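Local atomic coordinates of AT27789p (Drosophila melanogaster, PDB entry 5UZN), a protein that probably binds mRNA as the fly hnRNP F/H homologue, this chain being its third quasi-RNA recognition motif (qRRM3) domain. Residues Y11-R16 / L81-K86; I34-V39 / A55-Y60. One frame throughout, in Å; residues are numbered along the deposited sequence.

Interaction 1: Y11-R16 / L81-K86; sequences YTIHMR and LFYDGK. With SO4 (sulfate ion), chain E.
L81 reaches two residues of the antiparallel strand 11-16 with one methyl, CD2, which lies 3.8 Å from M15 CG and 3.8 Å from I13 CG2 on the face packed against the helices. F82 follows on the other face, paired with H14 by two backbone hydrogen bonds, of which H14 N to F82 O measures 2.7 Å; F82 CE1 meets R16 CD at 3.6 Å, with the guanidinium turned 72° from the ring. Back on the helix side, Y83 CG, anti to the backbone N (chi1 180°), starts its ring out beside Y11. The two side chains lie side by side, pointing the same way, and Y83 OH comes 3.3 Å from CD2 at the edge of the Y11 ring. D84 N bonds to T12 O, while D84 OD2 touches H14 CB at 3.4 Å; the imidazole's ND1 is tied to D54. G85 O accepts from T12 N, at backbone angles where a CB would jam against D84 O, which calls for glycine. K86 N donates a 2.7 Å hydrogen bond to O1 of a sulfate, probably from the crystallisation liquor, and K86 NZ forms a salt bridge with E9. This pairs first and last strands of the RRM's βαββαβ fold.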
ATOM      1  N   TYR A  11      -3.009   7.893  -7.965  1.00 19.25           N
ATOM      2  CA  TYR A  11      -3.890   6.739  -8.115  1.00 27.50           C
ATOM      3  C   TYR A  11      -3.659   5.788  -6.946  1.00 25.83           C
ATOM      4  O   TYR A  11      -2.535   5.314  -6.731  1.00 23.12           O
ATOM      5  CB  TYR A  11      -3.642   6.043  -9.447  1.00 19.27           C
ATOM      6  CG  TYR A  11      -3.836   6.980 -10.616  1.00 24.25           C
ATOM      7  CD1 TYR A  11      -2.812   7.830 -11.038  1.00 25.96           C
ATOM      8  CD2 TYR A  11      -5.047   7.023 -11.293  1.00 25.65           C
ATOM      9  CE1 TYR A  11      -2.991   8.694 -12.100  1.00 29.28           C
ATOM     10  CE2 TYR A  11      -5.240   7.892 -12.369  1.00 29.81           C
ATOM     11  CZ  TYR A  11      -4.204   8.723 -12.764  1.00 34.91           C
ATOM     12  OH  TYR A  11      -4.381   9.588 -13.824  1.00 41.96           O
ATOM     13  N   THR A  12      -4.724   5.490  -6.214  1.00 20.96           N
ATOM     14  CA  THR A  12      -4.617   4.990  -4.849  1.00 15.30           C
ATOM     15  C   THR A  12      -4.988   3.518  -4.739  1.00 22.32           C
ATOM     16  O   THR A  12      -6.025   3.083  -5.263  1.00 19.62           O
ATOM     17  CB  THR A  12      -5.514   5.816  -3.943  1.00 24.07           C
ATOM     18  OG1 THR A  12      -5.131   7.176  -4.089  1.00 27.81           O
ATOM     19  CG2 THR A  12      -5.352   5.386  -2.495  1.00 30.78           C
ATOM     20  N   ILE A  13      -4.156   2.767  -4.023  1.00 24.40           N
ATOM     21  CA  ILE A  13      -4.437   1.389  -3.636  1.00 16.52           C
ATOM     22  C   ILE A  13      -4.532   1.357  -2.119  1.00 22.05           C
ATOM     23  O   ILE A  13      -3.547   1.651  -1.427  1.00 18.72           O
ATOM     24  CB  ILE A  13      -3.350   0.431  -4.126  1.00 19.06           C
ATOM     25  CG1 ILE A  13      -3.290   0.397  -5.653  1.00 18.93           C
ATOM     26  CG2 ILE A  13      -3.595  -0.970  -3.583  1.00 17.71           C
ATOM     27  CD1 ILE A  13      -2.266  -0.622  -6.137  1.00 14.08           C
ATOM     28  N   HIS A  14      -5.721   1.041  -1.607  1.00 18.67           N
ATOM     29  CA  HIS A  14      -5.947   0.899  -0.180  1.00 13.49           C
ATOM     30  C   HIS A  14      -5.628  -0.534   0.202  1.00 20.56           C
ATOM     31  O   HIS A  14      -5.917  -1.461  -0.553  1.00 17.59           O
ATOM     32  CB  HIS A  14      -7.396   1.261   0.187  1.00 18.69           C
ATOM     33  CG  HIS A  14      -7.682   1.147   1.650  1.00 20.23           C
ATOM     34  ND1 HIS A  14      -7.029   1.912   2.594  1.00 22.83           N
ATOM     35  CD2 HIS A  14      -8.515   0.325   2.339  1.00 23.21           C
ATOM     36  CE1 HIS A  14      -7.456   1.575   3.803  1.00 29.60           C
ATOM     37  NE2 HIS A  14      -8.354   0.614   3.676  1.00 21.15           N
ATOM     38  N   MET A  15      -4.967  -0.710   1.344  1.00 18.32           N
ATOM     39  CA  MET A  15      -4.422  -2.005   1.730  1.00 18.61           C
ATOM     40  C   MET A  15      -4.974  -2.393   3.089  1.00 12.19           C
ATOM     41  O   MET A  15      -4.998  -1.575   4.001  1.00 17.70           O
ATOM     42  CB  MET A  15      -2.878  -1.979   1.767  1.00 15.88           C
ATOM     43  CG  MET A  15      -2.217  -1.335   0.554  1.00 16.85           C
ATOM     44  SD  MET A  15      -0.449  -1.048   0.741  1.00 17.97           S
ATOM     45  CE  MET A  15       0.146  -2.743   0.610  1.00 15.07           C
ATOM     46  N   ARG A  16      -5.428  -3.631   3.230  1.00 13.31           N
ATOM     47  CA  ARG A  16      -5.827  -4.142   4.531  1.00 13.55           C
ATOM     48  C   ARG A  16      -5.038  -5.395   4.890  1.00 22.43           C
ATOM     49  O   ARG A  16      -4.517  -6.097   4.015  1.00 18.00           O
ATOM     50  CB  ARG A  16      -7.329  -4.431   4.570  1.00 19.71           C
ATOM     51  CG  ARG A  16      -8.165  -3.187   4.318  1.00 21.85           C
ATOM     52  CD  ARG A  16      -9.648  -3.482   4.382  1.00 19.78           C
ATOM     53  NE  ARG A  16     -10.146  -3.443   5.744  1.00 42.01           N
ATOM     54  CZ  ARG A  16     -10.421  -2.306   6.374  1.00 34.60           C
ATOM     55  NH1 ARG A  16     -10.234  -1.138   5.746  1.00 33.65           N
ATOM     56  NH2 ARG A  16     -10.899  -2.335   7.610  1.00 40.89           N
ATOM     57  N   LEU A  81      -5.838  -5.809  -1.411  1.00 20.51           N
ATOM     58  CA  LEU A  81      -5.667  -4.575  -2.163  1.00 16.38           C
ATOM     59  C   LEU A  81      -7.013  -4.121  -2.717  1.00 19.36           C
ATOM     60  O   LEU A  81      -7.798  -4.940  -3.194  1.00 19.57           O
ATOM     61  CB  LEU A  81      -4.678  -4.762  -3.314  1.00 21.92           C
ATOM     62  CG  LEU A  81      -3.287  -5.207  -2.862  1.00 25.56           C
ATOM     63  CD1 LEU A  81      -2.360  -5.272  -4.067  1.00 29.18           C
ATOM     64  CD2 LEU A  81      -2.755  -4.245  -1.802  1.00 18.64           C
ATOM     65  N   PHE A  82      -7.265  -2.816  -2.644  1.00 12.24           N
ATOM     66  CA  PHE A  82      -8.478  -2.188  -3.160  1.00 15.53           C
ATOM     67  C   PHE A  82      -8.073  -0.958  -3.946  1.00 24.66           C
ATOM     68  O   PHE A  82      -7.436  -0.056  -3.393  1.00 18.69           O
ATOM     69  CB  PHE A  82      -9.432  -1.784  -2.035  1.00 20.37           C
ATOM     70  CG  PHE A  82      -9.781  -2.898  -1.113  1.00 20.07           C
ATOM     71  CD1 PHE A  82      -8.992  -3.171  -0.004  1.00 23.82           C
ATOM     72  CD2 PHE A  82     -10.905  -3.681  -1.358  1.00 24.32           C
ATOM     73  CE1 PHE A  82      -9.322  -4.208   0.842  1.00 24.41           C
ATOM     74  CE2 PHE A  82     -11.229  -4.719  -0.514  1.00 27.94           C
ATOM     75  CZ  PHE A  82     -10.444  -4.972   0.586  1.00 18.25           C
ATOM     76  N   TYR A  83      -8.431  -0.925  -5.227  1.00 17.59           N
ATOM     77  CA  TYR A  83      -8.128   0.223  -6.066  1.00 18.33           C
ATOM     78  C   TYR A  83      -9.148   1.310  -5.805  1.00 23.84           C
ATOM     79  O   TYR A  83     -10.319   1.155  -6.169  1.00 20.43           O
ATOM     80  CB  TYR A  83      -8.126  -0.158  -7.539  1.00 15.93           C
ATOM     81  CG  TYR A  83      -7.814   1.060  -8.389  1.00 20.03           C
ATOM     82  CD1 TYR A  83      -6.645   1.759  -8.190  1.00 19.26           C
ATOM     83  CD2 TYR A  83      -8.702   1.526  -9.350  1.00 23.19           C
ATOM     84  CE1 TYR A  83      -6.343   2.876  -8.929  1.00 18.94           C
ATOM     85  CE2 TYR A  83      -8.403   2.653 -10.112  1.00 17.95           C
ATOM     86  CZ  TYR A  83      -7.226   3.317  -9.889  1.00 18.37           C
ATOM     87  OH  TYR A  83      -6.889   4.428 -10.614  1.00 23.99           O
ATOM     88  N   ASP A  84      -8.722   2.407  -5.175  1.00 14.91           N
ATOM     89  CA  ASP A  84      -9.647   3.476  -4.822  1.00 17.55           C
ATOM     90  C   ASP A  84      -9.661   4.607  -5.841  1.00 29.02           C
ATOM     91  O   ASP A  84     -10.328   5.617  -5.617  1.00 27.26           O
ATOM     92  CB  ASP A  84      -9.318   4.025  -3.428  1.00 19.75           C
ATOM     93  CG  ASP A  84      -9.749   3.082  -2.304  1.00 24.55           C
ATOM     94  OD1 ASP A  84     -10.258   1.966  -2.580  1.00 31.17           O
ATOM     95  OD2 ASP A  84      -9.566   3.449  -1.133  1.00 25.61           O
ATOM     96  N   GLY A  85      -8.953   4.468  -6.951  1.00 17.66           N
ATOM     97  CA  GLY A  85      -9.080   5.450  -7.986  1.00 18.22           C
ATOM     98  C   GLY A  85      -8.231   6.674  -7.696  1.00 28.14           C
ATOM     99  O   GLY A  85      -7.309   6.676  -6.879  1.00 24.73           O
ATOM    100  N   LYS A  86      -8.574   7.741  -8.385  1.00 23.66           N
ATOM    101  CA  LYS A  86      -7.707   8.897  -8.428  1.00 28.78           C
ATOM    102  C   LYS A  86      -7.933   9.792  -7.211  1.00 29.92           C
ATOM    103  O   LYS A  86      -9.038   9.866  -6.661  1.00 33.25           O
ATOM    104  CB  LYS A  86      -7.954   9.640  -9.738  1.00 39.84           C
ATOM    105  CG  LYS A  86      -7.252  10.933  -9.897  1.00 42.65           C
ATOM    106  CD  LYS A  86      -7.471  11.459 -11.300  1.00 52.63           C
ATOM    107  CE  LYS A  86      -8.500  12.578 -11.259  1.00 56.82           C
ATOM    108  NZ  LYS A  86      -8.029  13.666 -10.353  1.00 62.91           N
TER
HETATM  109  S   SO4 E 604     -11.838   7.332 -10.304  1.00 59.12           S
HETATM  110  O1  SO4 E 604     -10.405   7.575 -10.430  1.00 46.00           O
HETATM  111  O2  SO4 E 604     -12.278   7.554  -8.929  1.00 59.75           O
HETATM  112  O3  SO4 E 604     -12.119   5.945 -10.671  1.00 58.89           O
HETATM  113  O4  SO4 E 604     -12.572   8.232 -11.192  1.00 59.60           O

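Interaction 2: I34-V39 / A55-Y60; sequences IRPANV and AYFDTY
Y56 O faces two backbone N-H groups at once, those of A37 and N38: a classic beta bulge in the pairing of strands 38-43 and 52-57 of this RRM sheet. Both bonds are weak. A37 N is close, 2.7 Å from Y56 O, but sharply bent at 125°, whereas N38 N is straighter but lies 3.4 Å from the same oxygen. The firm bond of the pair runs the other way, Y56 N to N38 O at 2.9 Å and nearly straight at 170°.

Ahead of the bulge the loop folds over F57. The CG of that residue stands beside its own backbone N (chi1 -62°), which sets the ring off toward P36. The F57 and P36 side chains lie side by side, pointing the same way, with P36 CB over one ring face, shifted toward the rim and 4.2 Å from the F57 ring centroid, in a CH-pi contact. The I34 side chain crosses that of F57 at about a right angle, with I34 CG2 3.7 Å from F57 CE2, and F31 of helix 24-31 adds an edge-to-face stack. An alanine in place of F57 would probably leave P36 CB, I34 CG2 and the F31 ring without their shared partner and open a gap between the loop and the helices.

Past the strand end, D58 leans back over the bulge, with OD1 3.3 Å from A37 CB. A water bridges the two segments, donating to R35 O at 2.7 Å and accepting from D58 N at 3.0 Å.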
ATOM      1  N   ILE A  34       7.656  -1.868  -8.810  1.00 24.46           N
ATOM      2  CA  ILE A  34       6.772  -0.732  -9.007  1.00 24.44           C
ATOM      3  C   ILE A  34       6.811   0.157  -7.776  1.00 35.84           C
ATOM      4  O   ILE A  34       6.793  -0.285  -6.621  1.00 29.46           O
ATOM      5  CB  ILE A  34       5.343  -1.184  -9.343  1.00 31.44           C
ATOM      6  CG1 ILE A  34       5.324  -1.876 -10.711  1.00 31.56           C
ATOM      7  CG2 ILE A  34       4.415   0.019  -9.393  1.00 35.44           C
ATOM      8  CD1 ILE A  34       5.530  -0.927 -11.858  1.00 30.03           C
ATOM      9  N   ARG A  35       7.070   1.427  -8.030  1.00 28.98           N
ATOM     10  CA  ARG A  35       7.295   2.422  -7.012  1.00 24.89           C
ATOM     11  C   ARG A  35       6.258   3.443  -6.741  1.00 23.51           C
ATOM     12  O   ARG A  35       6.105   4.367  -7.449  1.00 23.99           O
ATOM     13  CB  ARG A  35       8.545   3.206  -7.383  1.00 54.67           C
ATOM     14  CG  ARG A  35       9.688   3.198  -6.406  1.00 49.11           C
ATOM     15  CD  ARG A  35      11.044   3.179  -7.121  1.00 51.76           C
ATOM     16  NE  ARG A  35      11.144   3.906  -8.395  1.00 63.36           N
ATOM     17  CZ  ARG A  35      11.442   3.343  -9.550  1.00 59.50           C
ATOM     18  NH1 ARG A  35      11.664   2.052  -9.613  1.00 63.02           N
ATOM     19  NH2 ARG A  35      11.505   4.059 -10.650  1.00 56.26           N
ATOM     20  N   PRO A  36       5.532   3.263  -5.687  1.00 22.17           N
ATOM     21  CA  PRO A  36       4.585   4.306  -5.270  1.00 23.70           C
ATOM     22  C   PRO A  36       5.311   5.616  -5.006  1.00 27.62           C
ATOM     23  O   PRO A  36       6.460   5.643  -4.558  1.00 23.78           O
ATOM     24  CB  PRO A  36       3.946   3.742  -3.986  1.00 17.67           C
ATOM     25  CG  PRO A  36       4.790   2.649  -3.573  1.00 32.37           C
ATOM     26  CD  PRO A  36       5.459   2.091  -4.795  1.00 22.34           C
ATOM     27  N   ALA A  37       4.648   6.716  -5.347  1.00 20.72           N
ATOM     28  CA  ALA A  37       5.195   8.023  -5.023  1.00 25.19           C
ATOM     29  C   ALA A  37       5.303   8.193  -3.518  1.00 33.55           C
ATOM     30  O   ALA A  37       6.314   8.688  -3.013  1.00 31.35           O
ATOM     31  CB  ALA A  37       4.315   9.120  -5.619  1.00 23.16           C
ATOM     32  N   ASN A  38       4.286   7.745  -2.787  1.00 20.24           N
ATOM     33  CA  ASN A  38       4.237   7.878  -1.341  1.00 24.36           C
ATOM     34  C   ASN A  38       3.377   6.756  -0.781  1.00 30.78           C
ATOM     35  O   ASN A  38       2.580   6.144  -1.497  1.00 23.97           O
ATOM     36  CB  ASN A  38       3.666   9.230  -0.913  1.00 32.11           C
ATOM     37  CG  ASN A  38       4.648  10.364  -1.101  1.00 45.17           C
ATOM     38  OD1 ASN A  38       5.796  10.291  -0.649  1.00 44.38           O
ATOM     39  ND2 ASN A  38       4.205  11.422  -1.771  1.00 44.21           N
ATOM     40  N   VAL A  39       3.552   6.511   0.516  1.00 26.86           N
ATOM     41  CA  VAL A  39       2.851   5.484   1.279  1.00 19.77           C
ATOM     42  C   VAL A  39       2.432   6.108   2.594  1.00 18.76           C
ATOM     43  O   VAL A  39       3.214   6.830   3.216  1.00 18.89           O
ATOM     44  CB  VAL A  39       3.731   4.252   1.582  1.00 14.15           C
ATOM     45  CG1 VAL A  39       3.005   3.344   2.594  1.00 21.27           C
ATOM     46  CG2 VAL A  39       4.068   3.508   0.303  1.00 16.27           C
ATOM     47  N   ALA A  55      -1.257   3.369  -0.630  1.00 23.34           N
ATOM     48  CA  ALA A  55      -0.119   3.537  -1.523  1.00 16.68           C
ATOM     49  C   ALA A  55      -0.590   4.384  -2.692  1.00 30.35           C
ATOM     50  O   ALA A  55      -1.621   4.072  -3.303  1.00 19.66           O
ATOM     51  CB  ALA A  55       0.451   2.188  -2.008  1.00 16.19           C
ATOM     52  N   TYR A  56       0.154   5.464  -2.971  1.00 22.86           N
ATOM     53  CA  TYR A  56      -0.186   6.486  -3.966  1.00 21.85           C
ATOM     54  C   TYR A  56       0.787   6.383  -5.129  1.00 17.25           C
ATOM     55  O   TYR A  56       1.988   6.607  -4.956  1.00 21.82           O
ATOM     56  CB  TYR A  56      -0.135   7.897  -3.364  1.00 23.06           C
ATOM     57  CG  TYR A  56      -1.154   8.112  -2.266  1.00 26.81           C
ATOM     58  CD1 TYR A  56      -2.469   8.391  -2.584  1.00 33.31           C
ATOM     59  CD2 TYR A  56      -0.807   8.034  -0.914  1.00 32.24           C
ATOM     60  CE1 TYR A  56      -3.425   8.580  -1.615  1.00 37.21           C
ATOM     61  CE2 TYR A  56      -1.778   8.228   0.079  1.00 27.49           C
ATOM     62  CZ  TYR A  56      -3.082   8.508  -0.289  1.00 35.43           C
ATOM     63  OH  TYR A  56      -4.084   8.709   0.637  1.00 35.04           O
ATOM     64  N   PHE A  57       0.274   6.033  -6.302  1.00 17.48           N
ATOM     65  CA  PHE A  57       1.102   5.836  -7.483  1.00 18.92           C
ATOM     66  C   PHE A  57       0.999   7.035  -8.409  1.00 24.91           C
ATOM     67  O   PHE A  57      -0.007   7.752  -8.424  1.00 25.96           O
ATOM     68  CB  PHE A  57       0.705   4.553  -8.225  1.00 23.98           C
ATOM     69  CG  PHE A  57       0.895   3.315  -7.395  1.00 21.63           C
ATOM     70  CD1 PHE A  57      -0.065   2.939  -6.484  1.00 19.73           C
ATOM     71  CD2 PHE A  57       2.067   2.558  -7.496  1.00 19.55           C
ATOM     72  CE1 PHE A  57       0.118   1.795  -5.680  1.00 19.98           C
ATOM     73  CE2 PHE A  57       2.251   1.435  -6.716  1.00 21.53           C
ATOM     74  CZ  PHE A  57       1.272   1.053  -5.801  1.00 16.60           C
ATOM     75  N   ASP A  58       2.065   7.228  -9.192  1.00 31.14           N
ATOM     76  CA  ASP A  58       2.183   8.395 -10.057  1.00 30.76           C
ATOM     77  C   ASP A  58       1.191   8.340 -11.215  1.00 25.23           C
ATOM     78  O   ASP A  58       0.609   9.364 -11.577  1.00 34.15           O
ATOM     79  CB  ASP A  58       3.628   8.510 -10.578  1.00 27.33           C
ATOM     80  CG  ASP A  58       4.603   8.989  -9.510  1.00 25.09           C
ATOM     81  OD1 ASP A  58       4.258   9.943  -8.788  1.00 40.02           O
ATOM     82  OD2 ASP A  58       5.711   8.416  -9.394  1.00 41.02           O
ATOM     83  N   THR A  59       0.980   7.160 -11.801  1.00 32.36           N
ATOM     84  CA  THR A  59       0.113   7.002 -12.967  1.00 30.55           C
ATOM     85  C   THR A  59      -0.914   5.897 -12.750  1.00 23.44           C
ATOM     86  O   THR A  59      -0.747   5.018 -11.894  1.00 21.65           O
ATOM     87  CB  THR A  59       0.906   6.643 -14.227  1.00 22.37           C
ATOM     88  OG1 THR A  59       1.569   5.384 -14.016  1.00 28.90           O
ATOM     89  CG2 THR A  59       1.934   7.722 -14.546  1.00 35.27           C
ATOM     90  N   TYR A  60      -1.984   5.949 -13.559  1.00 26.68           N
ATOM     91  CA  TYR A  60      -2.952   4.850 -13.600  1.00 22.37           C
ATOM     92  C   TYR A  60      -2.263   3.541 -13.941  1.00 22.88           C
ATOM     93  O   TYR A  60      -2.455   2.527 -13.259  1.00 25.70           O
ATOM     94  CB  TYR A  60      -4.061   5.144 -14.623  1.00 20.38           C
ATOM     95  CG  TYR A  60      -5.139   4.040 -14.774  1.00 26.93           C
ATOM     96  CD1 TYR A  60      -6.009   3.744 -13.735  1.00 27.81           C
ATOM     97  CD2 TYR A  60      -5.295   3.329 -15.967  1.00 29.48           C
ATOM     98  CE1 TYR A  60      -6.990   2.756 -13.857  1.00 25.68           C
ATOM     99  CE2 TYR A  60      -6.296   2.336 -16.104  1.00 21.88           C
ATOM    100  CZ  TYR A  60      -7.149   2.072 -15.038  1.00 28.80           C
ATOM    101  OH  TYR A  60      -8.139   1.095 -15.140  1.00 17.14           O
TER
HETATM  102  O   HOH W   1       3.917   4.928  -8.970  1.00 24.95           O

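In the fold
From the N terminus the chain lays down strand 11-16, runs through helix 24-31 and enters segment 34-39, which leads into strand 38-43. It then goes out along that strand, turns, and returns along 52-57, where interaction 2 closes this hairpin at its base. Helix 60-68 follows, and strand 80-86 finally comes back to 11-16, so interaction 1 closes a far longer loop with interaction 2 nested inside it. Strand 11-16 lies between 52-57 and 80-86, and the two contacts meet there: Y11 O probably accepts a hydrogen bond from F57 N, and the Y11 ring packs against T59 and Y60 at the start of helix 60-68.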